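Probable AP endonuclease (African swine fever virus, PDB 6KI3) probably cleaves DNA on the 5' side of apurinic or apyrimidinic sites with three zinc ions, and probably also acts as a proofreading 3'-5' exonuclease in viral DNA repair. Local coordinates at residues Val143-Glu147 with His219-His223; Tyr86-Trp91 with Leu119-Val124; Pro149-His153 with Gly232-Asp236. All coordinates share one frame; numbering follows the deposited sequence.

In the fold
All three contacts belong to one TIM barrel and gather toward its zinc-bearing mouth. From the N terminus, contact 2 comes first: it closes the chain that leaves strand 79-83, runs through helix 96-112 and returns on strand 116-120. Contact 1 opens afterwards, joining strand 143-147 to strand 220-227 across the barrel interior. Contact 3 starts just beyond 143-147 and ends in the loop after strand 220-227, so contacts 1 and 3 cross, tying first the two strands and then the loops that follow them. Contact 2 adjoins contact 1 through neighbouring strands 116-120 and 143-147, where H120 and E147 share a zinc ion, and L121 and A123 pack against P149 and N151 of contact 3.

Contact 1: residues Val143-Glu147 with His219-His223; sequences VIYLE and HIMFH. With ZN (zinc ion), chain J; ZN (zinc ion), chain K; nucleotides of chain C.
E147 and H223 meet at a zinc ion, which E147 OE1 binds at 2.1 Å and H223 ND1 at 2.3 Å, with D184 and E276 as further ligands. OE1 lies at the edge of the imidazole, in its plane, but the metal joins the two and no hydrogen bond does. E147 is extended, its CG anti to the backbone N (chi1 -177°), and OE2 holds a second zinc shared with H120 and H83. Phosphate oxygens OP2 and OP1 of the abasic-site analogue 3DR1 of chain C add one ligand to each ion. With zinc on ND1 and Q48 hydrogen-bonded to NE2, the H223 ring is held at both nitrogens. Deeper in the barrel, M221 SD lies over one face of the Y145 ring, 3.8 Å from its centroid, a Met-aromatic contact, while V143 CG1 covers the opposite face. A water bridges Y145 OH to I220 O. A bridging carboxylate, one oxygen to each zinc, suits this place: it probably offsets part of their charge, and the paired zincs probably polarise the phosphate they grip.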
loop_
_atom_site.group_PDB
_atom_site.type_symbol
_atom_site.label_atom_id
_atom_site.label_comp_id
_atom_site.label_asym_id
_atom_site.label_seq_id
_atom_site.Cartn_x
_atom_site.Cartn_y
_atom_site.Cartn_z
ATOM N N VAL A 143 0.770 10.742 -6.593
ATOM C CA VAL A 143 0.819 9.614 -7.518
ATOM C C VAL A 143 -0.328 8.666 -7.204
ATOM O O VAL A 143 -0.530 8.286 -6.045
ATOM C CB VAL A 143 2.170 8.885 -7.429
ATOM C CG1 VAL A 143 2.132 7.591 -8.230
ATOM C CG2 VAL A 143 3.293 9.786 -7.914
ATOM N N ILE A 144 -1.078 8.280 -8.232
ATOM C CA ILE A 144 -2.095 7.243 -8.086
ATOM C C ILE A 144 -1.388 5.892 -8.147
ATOM O O ILE A 144 -0.839 5.516 -9.185
ATOM C CB ILE A 144 -3.178 7.354 -9.164
ATOM C CG1 ILE A 144 -3.894 8.703 -9.072
ATOM C CG2 ILE A 144 -4.174 6.212 -9.033
ATOM C CD1 ILE A 144 -5.043 8.848 -10.049
ATOM N N TYR A 145 -1.392 5.165 -7.032
ATOM C CA TYR A 145 -0.764 3.851 -6.947
ATOM C C TYR A 145 -1.826 2.785 -7.196
ATOM O O TYR A 145 -2.745 2.615 -6.389
ATOM C CB TYR A 145 -0.096 3.648 -5.588
ATOM C CG TYR A 145 1.186 4.427 -5.407
ATOM C CD1 TYR A 145 2.390 3.944 -5.904
ATOM C CD2 TYR A 145 1.196 5.640 -4.730
ATOM C CE1 TYR A 145 3.566 4.648 -5.739
ATOM C CE2 TYR A 145 2.369 6.353 -4.559
ATOM C CZ TYR A 145 3.550 5.852 -5.065
ATOM O OH TYR A 145 4.721 6.556 -4.899
ATOM N N LEU A 146 -1.697 2.069 -8.310
ATOM C CA LEU A 146 -2.618 0.986 -8.630
ATOM C C LEU A 146 -2.173 -0.280 -7.906
ATOM O O LEU A 146 -1.054 -0.762 -8.117
ATOM C CB LEU A 146 -2.675 0.761 -10.139
ATOM C CG LEU A 146 -3.101 1.973 -10.970
ATOM C CD1 LEU A 146 -3.207 1.607 -12.442
ATOM C CD2 LEU A 146 -4.414 2.543 -10.456
ATOM N N GLU A 147 -3.044 -0.815 -7.055
ATOM C CA GLU A 147 -2.695 -1.946 -6.208
ATOM C C GLU A 147 -3.029 -3.263 -6.894
ATOM O O GLU A 147 -4.058 -3.387 -7.565
ATOM C CB GLU A 147 -3.422 -1.858 -4.865
ATOM C CG GLU A 147 -3.055 -2.970 -3.892
ATOM C CD GLU A 147 -3.692 -2.798 -2.529
ATOM O OE1 GLU A 147 -3.534 -3.700 -1.682
ATOM O OE2 GLU A 147 -4.350 -1.761 -2.300
ATOM N N HIS A 219 8.293 4.749 -8.956
ATOM C CA HIS A 219 6.838 4.772 -8.854
ATOM C C HIS A 219 6.287 3.431 -8.381
ATOM O O HIS A 219 5.220 2.992 -8.814
ATOM C CB HIS A 219 6.210 5.158 -10.192
ATOM C CG HIS A 219 6.368 6.604 -10.541
ATOM N ND1 HIS A 219 7.599 7.208 -10.686
ATOM C CD2 HIS A 219 5.447 7.569 -10.778
ATOM C CE1 HIS A 219 7.429 8.481 -10.994
ATOM N NE2 HIS A 219 6.133 8.726 -11.056
ATOM N N ILE A 220 7.010 2.760 -7.487
ATOM C CA ILE A 220 6.610 1.458 -6.964
ATOM C C ILE A 220 6.623 1.518 -5.443
ATOM O O ILE A 220 7.616 1.942 -4.842
ATOM C CB ILE A 220 7.528 0.328 -7.468
ATOM C CG1 ILE A 220 7.374 0.143 -8.980
ATOM C CG2 ILE A 220 7.224 -0.970 -6.739
ATOM C CD1 ILE A 220 8.196 -1.001 -9.547
ATOM N N MET A 221 5.517 1.103 -4.826
ATOM C CA MET A 221 5.412 0.966 -3.380
ATOM C C MET A 221 4.935 -0.443 -3.053
ATOM O O MET A 221 4.463 -1.179 -3.923
ATOM C CB MET A 221 4.461 2.010 -2.778
ATOM C CG MET A 221 3.001 1.793 -3.129
ATOM S SD MET A 221 1.911 2.900 -2.219
ATOM C CE MET A 221 2.058 2.234 -0.563
ATOM N N PHE A 222 5.050 -0.818 -1.780
ATOM C CA PHE A 222 4.794 -2.189 -1.363
ATOM C C PHE A 222 3.897 -2.246 -0.137
ATOM O O PHE A 222 4.010 -1.420 0.774
ATOM C CB PHE A 222 6.100 -2.927 -1.063
ATOM C CG PHE A 222 6.849 -3.342 -2.289
ATOM C CD1 PHE A 222 7.767 -2.490 -2.876
ATOM C CD2 PHE A 222 6.630 -4.586 -2.860
ATOM C CE1 PHE A 222 8.454 -2.870 -4.006
ATOM C CE2 PHE A 222 7.317 -4.972 -3.993
ATOM C CZ PHE A 222 8.231 -4.113 -4.567
ATOM N N HIS A 223 3.009 -3.237 -0.130
ATOM C CA HIS A 223 2.266 -3.653 1.054
ATOM C C HIS A 223 2.846 -4.991 1.498
ATOM O O HIS A 223 2.621 -6.016 0.846
ATOM C CB HIS A 223 0.772 -3.773 0.760
ATOM C CG HIS A 223 0.084 -2.459 0.560
ATOM N ND1 HIS A 223 -1.179 -2.358 0.015
ATOM C CD2 HIS A 223 0.475 -1.194 0.841
ATOM C CE1 HIS A 223 -1.533 -1.086 -0.035
ATOM N NE2 HIS A 223 -0.547 -0.360 0.458
HETATM ZN ZN ZN J . -3.137 -3.568 0.422
HETATM ZN ZN ZN K . -5.650 -1.879 -0.601
ATOM O "O5'" 3DR C 1 -6.057 -3.857 2.801
ATOM P P 3DR C 1 -6.188 -4.386 1.287
ATOM O OP1 3DR C 1 -6.699 -3.186 0.529
ATOM O OP2 3DR C 1 -4.780 -4.797 0.941
ATOM O OP3 3DR C 1 -7.179 -5.522 1.372
ATOM C "C2'" 3DR C 1 -6.437 -0.765 5.923
ATOM C "C5'" 3DR C 1 -7.047 -3.010 3.378
ATOM C "C4'" 3DR C 1 -6.775 -2.911 4.873
ATOM O "O4'" 3DR C 1 -5.376 -2.712 5.080
ATOM C "C1'" 3DR C 1 -5.138 -1.557 5.888
ATOM C "C3'" 3DR C 1 -7.514 -1.749 5.515
ATOM O "O3'" 3DR C 1 -8.179 -2.213 6.690
HETATM O O HOH W 1 7.328 5.151 -4.824
#

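Contact 2: residues Tyr86-Trp91 with Leu119-Val124. With ZN (zinc ion), chain K; nucleotides of chain D; nucleotides of chain B; nucleotides of chain C.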
loop_
_atom_site.group_PDB
_atom_site.type_symbol
_atom_site.label_atom_id
_atom_site.label_comp_id
_atom_site.label_asym_id
_atom_site.label_seq_id
_atom_site.Cartn_x
_atom_site.Cartn_y
_atom_site.Cartn_z
ATOM N N TYR A 86 -13.174 2.085 -0.811
ATOM C CA TYR A 86 -13.521 0.917 -1.607
ATOM C C TYR A 86 -14.486 1.250 -2.738
ATOM O O TYR A 86 -14.701 0.404 -3.612
ATOM C CB TYR A 86 -14.114 -0.168 -0.706
ATOM C CG TYR A 86 -13.170 -0.616 0.388
ATOM C CD1 TYR A 86 -11.796 -0.624 0.182
ATOM C CD2 TYR A 86 -13.648 -1.017 1.629
ATOM C CE1 TYR A 86 -10.927 -1.026 1.174
ATOM C CE2 TYR A 86 -12.784 -1.422 2.629
ATOM C CZ TYR A 86 -11.424 -1.424 2.395
ATOM O OH TYR A 86 -10.553 -1.823 3.383
ATOM N N LEU A 87 -15.057 2.452 -2.744
ATOM C CA LEU A 87 -15.962 2.889 -3.798
ATOM C C LEU A 87 -15.245 3.628 -4.920
ATOM O O LEU A 87 -15.905 4.088 -5.857
ATOM C CB LEU A 87 -17.057 3.795 -3.221
ATOM C CG LEU A 87 -17.590 3.510 -1.815
ATOM C CD1 LEU A 87 -18.637 4.544 -1.427
ATOM C CD2 LEU A 87 -18.161 2.111 -1.715
ATOM N N ASP A 88 -13.919 3.758 -4.846
ATOM C CA ASP A 88 -13.149 4.502 -5.843
ATOM C C ASP A 88 -12.840 3.597 -7.036
ATOM O O ASP A 88 -11.702 3.201 -7.294
ATOM C CB ASP A 88 -11.876 5.062 -5.222
ATOM C CG ASP A 88 -12.153 6.149 -4.201
ATOM O OD1 ASP A 88 -13.231 6.776 -4.274
ATOM O OD2 ASP A 88 -11.289 6.380 -3.330
ATOM N N VAL A 89 -13.895 3.272 -7.776
ATOM C CA VAL A 89 -13.781 2.442 -8.972
ATOM C C VAL A 89 -14.029 3.328 -10.188
ATOM O O VAL A 89 -15.182 3.494 -10.607
ATOM C CB VAL A 89 -14.761 1.259 -8.927
ATOM C CG1 VAL A 89 -14.419 0.243 -10.004
ATOM C CG2 VAL A 89 -14.749 0.614 -7.547
ATOM N N PRO A 90 -12.984 3.911 -10.785
ATOM C CA PRO A 90 -13.204 4.885 -11.866
ATOM C C PRO A 90 -13.744 4.274 -13.147
ATOM O O PRO A 90 -14.230 5.019 -14.008
ATOM C CB PRO A 90 -11.808 5.490 -12.092
ATOM C CG PRO A 90 -10.972 5.035 -10.927
ATOM C CD PRO A 90 -11.556 3.740 -10.478
ATOM N N TRP A 91 -13.674 2.954 -13.306
ATOM C CA TRP A 91 -14.138 2.284 -14.511
ATOM C C TRP A 91 -15.510 1.643 -14.340
ATOM O O TRP A 91 -15.936 0.877 -15.210
ATOM C CB TRP A 91 -13.120 1.231 -14.951
ATOM C CG TRP A 91 -12.552 0.446 -13.812
ATOM C CD1 TRP A 91 -13.078 -0.678 -13.247
ATOM C CD2 TRP A 91 -11.345 0.730 -13.094
ATOM N NE1 TRP A 91 -12.273 -1.114 -12.222
ATOM C CE2 TRP A 91 -11.202 -0.266 -12.108
ATOM C CE3 TRP A 91 -10.371 1.728 -13.191
ATOM C CZ2 TRP A 91 -10.126 -0.292 -11.225
ATOM C CZ3 TRP A 91 -9.303 1.700 -12.313
ATOM C CH2 TRP A 91 -9.189 0.698 -11.343
ATOM N N LEU A 119 -5.464 3.079 -5.267
ATOM C CA LEU A 119 -6.722 2.598 -5.816
ATOM C C LEU A 119 -6.582 1.127 -6.176
ATOM O O LEU A 119 -5.509 0.669 -6.582
ATOM C CB LEU A 119 -7.148 3.402 -7.053
ATOM C CG LEU A 119 -7.402 4.898 -6.849
ATOM C CD1 LEU A 119 -8.023 5.518 -8.094
ATOM C CD2 LEU A 119 -8.279 5.135 -5.630
ATOM N N HIS A 120 -7.676 0.386 -6.022
ATOM C CA HIS A 120 -7.676 -1.049 -6.272
ATOM C C HIS A 120 -7.970 -1.331 -7.737
ATOM O O HIS A 120 -8.969 -0.851 -8.282
ATOM C CB HIS A 120 -8.703 -1.751 -5.385
ATOM C CG HIS A 120 -8.268 -1.894 -3.962
ATOM N ND1 HIS A 120 -9.037 -2.523 -3.007
ATOM C CD2 HIS A 120 -7.140 -1.490 -3.331
ATOM C CE1 HIS A 120 -8.402 -2.499 -1.849
ATOM N NE2 HIS A 120 -7.248 -1.879 -2.019
ATOM N N LEU A 121 -7.096 -2.111 -8.368
ATOM C CA LEU A 121 -7.344 -2.555 -9.729
ATOM C C LEU A 121 -8.543 -3.493 -9.764
ATOM O O LEU A 121 -8.754 -4.293 -8.850
ATOM C CB LEU A 121 -6.113 -3.262 -10.294
ATOM C CG LEU A 121 -4.912 -2.388 -10.654
ATOM C CD1 LEU A 121 -3.718 -3.255 -11.007
ATOM C CD2 LEU A 121 -5.265 -1.462 -11.807
ATOM N N GLY A 122 -9.335 -3.382 -10.825
ATOM C CA GLY A 122 -10.457 -4.274 -11.011
ATOM C C GLY A 122 -10.080 -5.512 -11.800
ATOM O O GLY A 122 -9.021 -5.592 -12.418
ATOM N N ALA A 123 -10.975 -6.497 -11.764
ATOM C CA ALA A 123 -10.783 -7.718 -12.534
ATOM C C ALA A 123 -11.296 -7.522 -13.954
ATOM O O ALA A 123 -12.071 -8.339 -14.463
ATOM C CB ALA A 123 -11.487 -8.893 -11.857
ATOM N N VAL A 124 -10.870 -6.436 -14.597
ATOM C CA VAL A 124 -11.353 -6.078 -15.925
ATOM C C VAL A 124 -10.173 -5.951 -16.880
ATOM O O VAL A 124 -9.013 -6.104 -16.480
ATOM C CB VAL A 124 -12.174 -4.775 -15.887
ATOM C CG1 VAL A 124 -13.397 -4.942 -14.996
ATOM C CG2 VAL A 124 -11.313 -3.618 -15.405
HETATM ZN ZN ZN K . -5.650 -1.879 -0.601
ATOM P P DG D 10 -21.945 1.278 -5.163
ATOM O OP1 DG D 10 -22.262 0.887 -6.554
ATOM O OP2 DG D 10 -22.572 0.556 -4.033
ATOM O "O5'" DG D 10 -20.361 1.219 -4.964
ATOM C "C5'" DG D 10 -19.504 1.832 -5.917
ATOM C "C4'" DG D 10 -18.448 0.856 -6.403
ATOM O "O4'" DG D 10 -17.674 0.376 -5.276
ATOM C "C3'" DG D 10 -18.981 -0.387 -7.101
ATOM O "O3'" DG D 10 -18.061 -0.803 -8.099
ATOM C "C2'" DG D 10 -19.075 -1.401 -5.963
ATOM C "C1'" DG D 10 -17.886 -1.013 -5.090
ATOM N N9 DG D 10 -18.105 -1.248 -3.664
ATOM C C8 DG D 10 -19.184 -0.848 -2.915
ATOM N N7 DG D 10 -19.102 -1.192 -1.660
ATOM C C5 DG D 10 -17.891 -1.866 -1.570
ATOM C C6 DG D 10 -17.264 -2.471 -0.455
ATOM O O6 DG D 10 -17.670 -2.534 0.713
ATOM N N1 DG D 10 -16.042 -3.044 -0.799
ATOM C C2 DG D 10 -15.496 -3.034 -2.062
ATOM N N2 DG D 10 -14.308 -3.639 -2.199
ATOM N N3 DG D 10 -16.072 -2.469 -3.114
ATOM C C4 DG D 10 -17.263 -1.906 -2.796
ATOM P P DC B 9 -11.138 -8.867 6.639
ATOM O OP1 DC B 9 -9.881 -9.504 6.959
ATOM O OP2 DC B 9 -11.856 -8.158 7.670
ATOM O "O5'" DC B 9 -10.853 -7.893 5.436
ATOM C "C5'" DC B 9 -10.092 -8.376 4.348
ATOM C "C4'" DC B 9 -10.036 -7.370 3.229
ATOM O "O4'" DC B 9 -11.333 -7.219 2.646
ATOM C "C3'" DC B 9 -9.622 -5.965 3.625
ATOM O "O3'" DC B 9 -8.217 -5.853 3.472
ATOM C "C2'" DC B 9 -10.302 -5.108 2.577
ATOM C "C1'" DC B 9 -11.403 -5.984 1.991
ATOM N N1 DC B 9 -12.730 -5.447 2.219
ATOM C C2 DC B 9 -13.420 -4.857 1.166
ATOM O O2 DC B 9 -12.894 -4.824 0.054
ATOM N N3 DC B 9 -14.654 -4.368 1.379
ATOM C C4 DC B 9 -15.191 -4.426 2.595
ATOM N N4 DC B 9 -16.395 -3.903 2.766
ATOM C C5 DC B 9 -14.508 -5.017 3.690
ATOM C C6 DC B 9 -13.289 -5.503 3.463
ATOM P P DC C 2 -9.750 -2.550 6.662
ATOM O OP1 DC C 2 -10.020 -3.469 7.789
ATOM O OP2 DC C 2 -10.109 -2.941 5.280
ATOM O "O5'" DC C 2 -10.452 -1.148 6.961
ATOM C "C5'" DC C 2 -10.331 -0.552 8.243
ATOM C "C4'" DC C 2 -10.836 0.877 8.213
ATOM O "O4'" DC C 2 -12.260 0.884 7.935
ATOM C "C3'" DC C 2 -10.660 1.655 9.509
ATOM O "O3'" DC C 2 -10.436 3.024 9.204
ATOM C "C2'" DC C 2 -12.000 1.438 10.211
ATOM C "C1'" DC C 2 -12.971 1.417 9.036
ATOM N N1 DC C 2 -14.171 0.564 9.268
ATOM C C2 DC C 2 -15.415 0.964 8.767
ATOM O O2 DC C 2 -15.500 2.029 8.143
ATOM N N3 DC C 2 -16.495 0.172 8.982
ATOM C C4 DC C 2 -16.362 -0.969 9.659
ATOM N N4 DC C 2 -17.456 -1.716 9.846
ATOM C C5 DC C 2 -15.102 -1.396 10.175
ATOM C C6 DC C 2 -14.045 -0.607 9.957
#
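W91 lays the rim of its indole against the backbone of 120-122, the tightest part of the contact. Its CZ2 is 3.2 Å from H120 O, which sits at the ring edge, and also 3.2 Å from G122 N. Glycine suits position 122 because a CB there would run into W91 NE1. V89 CG1 and P90 CD of the indole's own loop cover one of its faces. Close packing continues at L119, whose CD2 meets the CB methylene of D88 at 3.6 Å, while its other methyl, CD1, turns to P90 CG. The branched leucine thus packs against the inverse gamma turn centred on D88.

Toward the outer end the contact opens to solvent: V124 CG2 lies over the indole, 4.1 Å from W91 CD1, and both residues are partly exposed. At the DNA end, Y86 makes only a slight contact across the segments, its CE1 4.2 Å from H120 CE1, because its packing is on DNA: cytosine DC9 of chain B covers one ring face, and CB lies near the base of DG10 of chain D. L87 CD2 reaches that guanine too.

No hydrogen bond joins the two segments; van der Waals contact holds the loop to the end of strand 116-120 and the residues after it. H120 NE2 binds zinc at 2.1 Å, together with H83, E147 and a DNA phosphate. Metal ligand and DNA-facing tyrosine therefore stand side by side, consistent with a loop that packs on the DNA beside the zinc cluster.

Contact 3: residues Pro149-His153 with Gly232-Asp236; sequences PHNKH and GSGID. With ZN (zinc ion), chain I; nucleotides of chain D; nucleotides of chain B.
H150 and K152 each give a hydrogen bond to a glycine carbonyl of the facing loop. H150 ND1 donates to G234 O over 3.1 Å, nearly straight at 163°. The oxygen lies in the imidazole plane, yet the donor stands well above the carbonyl plane. K152 is kinked along its chain so that NZ turns to G232 O, 2.7 Å away and this time in the carbonyl plane. Within the second loop, S233 OG accepts from I235 N, an ST turn that suits a short polar side chain; T229 gives OG a further partner.

Packing brings D236 CB over the face of the H150 ring, 3.4 Å from its centroid, a CH-pi contact. Rotated so that CG is flanked by both N and C of its own backbone (chi1 59°), H150 swings its imidazole toward D236. G234 CA lies 3.5 Å from N151 C, where a CB would meet K152 CB; its positive phi also suits glycine, as does that of G232.

These are the loops following strands 143-147 and 220-227 of the TIM barrel, at the end where the zinc ions and the DNA sit.

Metal binding falls to D236, whose OD2 holds a zinc ion at 2.0 Å alongside H187, H238 and a DNA phosphate. A water bridges that same OD2 and H150 NE2, making the histidine a second-shell neighbour of the metal.

H153 also reaches the DNA: its NE2 donates to OP2 of DG14 of chain D at 2.7 Å, the phosphate oxygen in the plane of the ring. N151 is anchored by K157, Y156 and H154.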
loop_
_atom_site.group_PDB
_atom_site.type_symbol
_atom_site.label_atom_id
_atom_site.label_comp_id
_atom_site.label_asym_id
_atom_site.label_seq_id
_atom_site.Cartn_x
_atom_site.Cartn_y
_atom_site.Cartn_z
ATOM N N PRO A 149 -4.672 -6.542 -7.227
ATOM C CA PRO A 149 -5.875 -7.060 -6.564
ATOM C C PRO A 149 -5.800 -8.553 -6.287
ATOM O O PRO A 149 -4.752 -9.180 -6.473
ATOM C CB PRO A 149 -6.984 -6.736 -7.568
ATOM C CG PRO A 149 -6.298 -6.844 -8.892
ATOM C CD PRO A 149 -4.873 -6.373 -8.677
ATOM N N HIS A 150 -6.914 -9.128 -5.844
ATOM C CA HIS A 150 -6.999 -10.556 -5.573
ATOM C C HIS A 150 -8.323 -11.084 -6.104
ATOM O O HIS A 150 -9.384 -10.543 -5.779
ATOM C CB HIS A 150 -6.871 -10.844 -4.070
ATOM C CG HIS A 150 -7.912 -10.166 -3.235
ATOM N ND1 HIS A 150 -9.129 -10.747 -2.952
ATOM C CD2 HIS A 150 -7.924 -8.954 -2.633
ATOM C CE1 HIS A 150 -9.845 -9.922 -2.208
ATOM N NE2 HIS A 150 -9.135 -8.828 -1.999
ATOM N N ASN A 151 -8.256 -12.120 -6.935
ATOM C CA ASN A 151 -9.448 -12.831 -7.374
ATOM C C ASN A 151 -9.035 -14.223 -7.830
ATOM O O ASN A 151 -7.848 -14.541 -7.929
ATOM C CB ASN A 151 -10.201 -12.074 -8.482
ATOM C CG ASN A 151 -9.473 -12.089 -9.819
ATOM O OD1 ASN A 151 -9.352 -13.127 -10.471
ATOM N ND2 ASN A 151 -9.009 -10.921 -10.245
ATOM N N LYS A 152 -10.039 -15.050 -8.111
ATOM C CA LYS A 152 -9.820 -16.434 -8.510
ATOM C C LYS A 152 -10.343 -16.736 -9.904
ATOM O O LYS A 152 -9.627 -17.337 -10.712
ATOM C CB LYS A 152 -10.479 -17.383 -7.495
ATOM C CG LYS A 152 -10.424 -18.846 -7.898
ATOM C CD LYS A 152 -9.871 -19.705 -6.778
ATOM C CE LYS A 152 -9.324 -21.015 -7.314
ATOM N NZ LYS A 152 -7.850 -20.946 -7.528
ATOM N N HIS A 153 -11.573 -16.330 -10.214
ATOM C CA HIS A 153 -12.253 -16.787 -11.417
ATOM C C HIS A 153 -12.091 -15.853 -12.608
ATOM O O HIS A 153 -12.488 -16.222 -13.720
ATOM C CB HIS A 153 -13.745 -16.981 -11.129
ATOM C CG HIS A 153 -14.021 -17.840 -9.936
ATOM N ND1 HIS A 153 -13.534 -19.125 -9.817
ATOM C CD2 HIS A 153 -14.728 -17.600 -8.808
ATOM C CE1 HIS A 153 -13.932 -19.638 -8.666
ATOM N NE2 HIS A 153 -14.658 -18.734 -8.035
ATOM N N GLY A 232 -3.564 -18.975 -4.456
ATOM C CA GLY A 232 -4.630 -19.144 -5.415
ATOM C C GLY A 232 -6.037 -19.020 -4.849
ATOM O O GLY A 232 -6.981 -19.495 -5.486
ATOM N N SER A 233 -6.184 -18.549 -3.664
ATOM C CA SER A 233 -7.458 -18.440 -3.072
ATOM C C SER A 233 -8.508 -17.504 -3.667
ATOM O O SER A 233 -9.659 -17.868 -3.740
ATOM C CB SER A 233 -7.160 -18.059 -1.635
ATOM O OG SER A 233 -8.285 -17.590 -0.978
ATOM N N GLY A 234 -8.102 -16.340 -4.163
ATOM C CA GLY A 234 -9.043 -15.275 -4.451
ATOM C C GLY A 234 -9.600 -14.605 -3.220
ATOM O O GLY A 234 -10.325 -13.615 -3.352
ATOM N N ILE A 235 -9.280 -15.113 -2.029
ATOM C CA ILE A 235 -9.755 -14.573 -0.765
ATOM C C ILE A 235 -8.587 -13.893 -0.067
ATOM O O ILE A 235 -7.456 -14.392 -0.095
ATOM C CB ILE A 235 -10.368 -15.678 0.118
ATOM C CG1 ILE A 235 -11.418 -16.466 -0.666
ATOM C CG2 ILE A 235 -10.993 -15.083 1.369
ATOM C CD1 ILE A 235 -11.833 -17.759 0.000
ATOM N N ASP A 236 -8.864 -12.755 0.563
ATOM C CA ASP A 236 -7.839 -11.899 1.147
ATOM C C ASP A 236 -7.936 -11.956 2.667
ATOM O O ASP A 236 -8.897 -11.446 3.254
ATOM C CB ASP A 236 -7.996 -10.467 0.640
ATOM C CG ASP A 236 -6.913 -9.547 1.154
ATOM O OD1 ASP A 236 -5.762 -10.006 1.298
ATOM O OD2 ASP A 236 -7.217 -8.365 1.417
HETATM ZN ZN ZN I . -5.676 -7.077 1.269
ATOM P P DC D 13 -13.508 -13.883 -7.382
ATOM O OP1 DC D 13 -12.258 -14.578 -7.750
ATOM O OP2 DC D 13 -14.595 -13.761 -8.378
ATOM O "O5'" DC D 13 -14.116 -14.571 -6.072
ATOM C "C5'" DC D 13 -13.269 -14.866 -4.969
ATOM C "C4'" DC D 13 -14.085 -15.150 -3.720
ATOM O "O4'" DC D 13 -14.900 -14.004 -3.406
ATOM C "C3'" DC D 13 -15.073 -16.292 -3.846
ATOM O "O3'" DC D 13 -14.421 -17.529 -3.568
ATOM C "C2'" DC D 13 -16.107 -15.954 -2.770
ATOM C "C1'" DC D 13 -16.038 -14.426 -2.676
ATOM N N1 DC D 13 -17.244 -13.736 -3.221
ATOM C C2 DC D 13 -18.239 -13.289 -2.346
ATOM O O2 DC D 13 -18.100 -13.476 -1.131
ATOM N N3 DC D 13 -19.328 -12.661 -2.854
ATOM C C4 DC D 13 -19.440 -12.479 -4.171
ATOM N N4 DC D 13 -20.532 -11.856 -4.626
ATOM C C5 DC D 13 -18.437 -12.929 -5.079
ATOM C C6 DC D 13 -17.369 -13.548 -4.566
ATOM P P DG D 14 -15.024 -18.908 -4.132
ATOM O OP1 DG D 14 -13.990 -19.952 -3.949
ATOM O OP2 DG D 14 -15.578 -18.644 -5.478
ATOM O "O5'" DG D 14 -16.253 -19.220 -3.157
ATOM C "C5'" DG D 14 -16.039 -19.337 -1.757
ATOM C "C4'" DG D 14 -17.350 -19.215 -1.003
ATOM O "O4'" DG D 14 -18.016 -17.989 -1.389
ATOM C "C3'" DG D 14 -18.343 -20.350 -1.257
ATOM O "O3'" DG D 14 -18.696 -20.969 -0.030
ATOM C "C2'" DG D 14 -19.548 -19.672 -1.923
ATOM C "C1'" DG D 14 -19.396 -18.216 -1.507
ATOM N N9 DG D 14 -19.931 -17.280 -2.496
ATOM C C8 DG D 14 -19.513 -17.128 -3.796
ATOM N N7 DG D 14 -20.175 -16.217 -4.453
ATOM C C5 DG D 14 -21.092 -15.731 -3.531
ATOM C C6 DG D 14 -22.079 -14.726 -3.670
ATOM O O6 DG D 14 -22.346 -14.046 -4.672
ATOM N N1 DG D 14 -22.796 -14.540 -2.492
ATOM C C2 DG D 14 -22.586 -15.237 -1.325
ATOM N N2 DG D 14 -23.379 -14.916 -0.292
ATOM N N3 DG D 14 -21.664 -16.181 -1.179
ATOM C C4 DG D 14 -20.956 -16.375 -2.319
ATOM P P DC B 9 -11.138 -8.867 6.639
ATOM O OP1 DC B 9 -9.881 -9.504 6.959
ATOM O OP2 DC B 9 -11.856 -8.158 7.670
ATOM O "O5'" DC B 9 -10.853 -7.893 5.436
ATOM C "C5'" DC B 9 -10.092 -8.376 4.348
ATOM C "C4'" DC B 9 -10.036 -7.370 3.229
ATOM O "O4'" DC B 9 -11.333 -7.219 2.646
ATOM C "C3'" DC B 9 -9.622 -5.965 3.625
ATOM O "O3'" DC B 9 -8.217 -5.853 3.472
ATOM C "C2'" DC B 9 -10.302 -5.108 2.577
ATOM C "C1'" DC B 9 -11.403 -5.984 1.991
ATOM N N1 DC B 9 -12.730 -5.447 2.219
ATOM C C2 DC B 9 -13.420 -4.857 1.166
ATOM O O2 DC B 9 -12.894 -4.824 0.054
ATOM N N3 DC B 9 -14.654 -4.368 1.379
ATOM C C4 DC B 9 -15.191 -4.426 2.595
ATOM N N4 DC B 9 -16.395 -3.903 2.766
ATOM C C5 DC B 9 -14.508 -5.017 3.690
ATOM C C6 DC B 9 -13.289 -5.503 3.463
HETATM O O HOH W 2 -8.905 -6.747 -0.025
#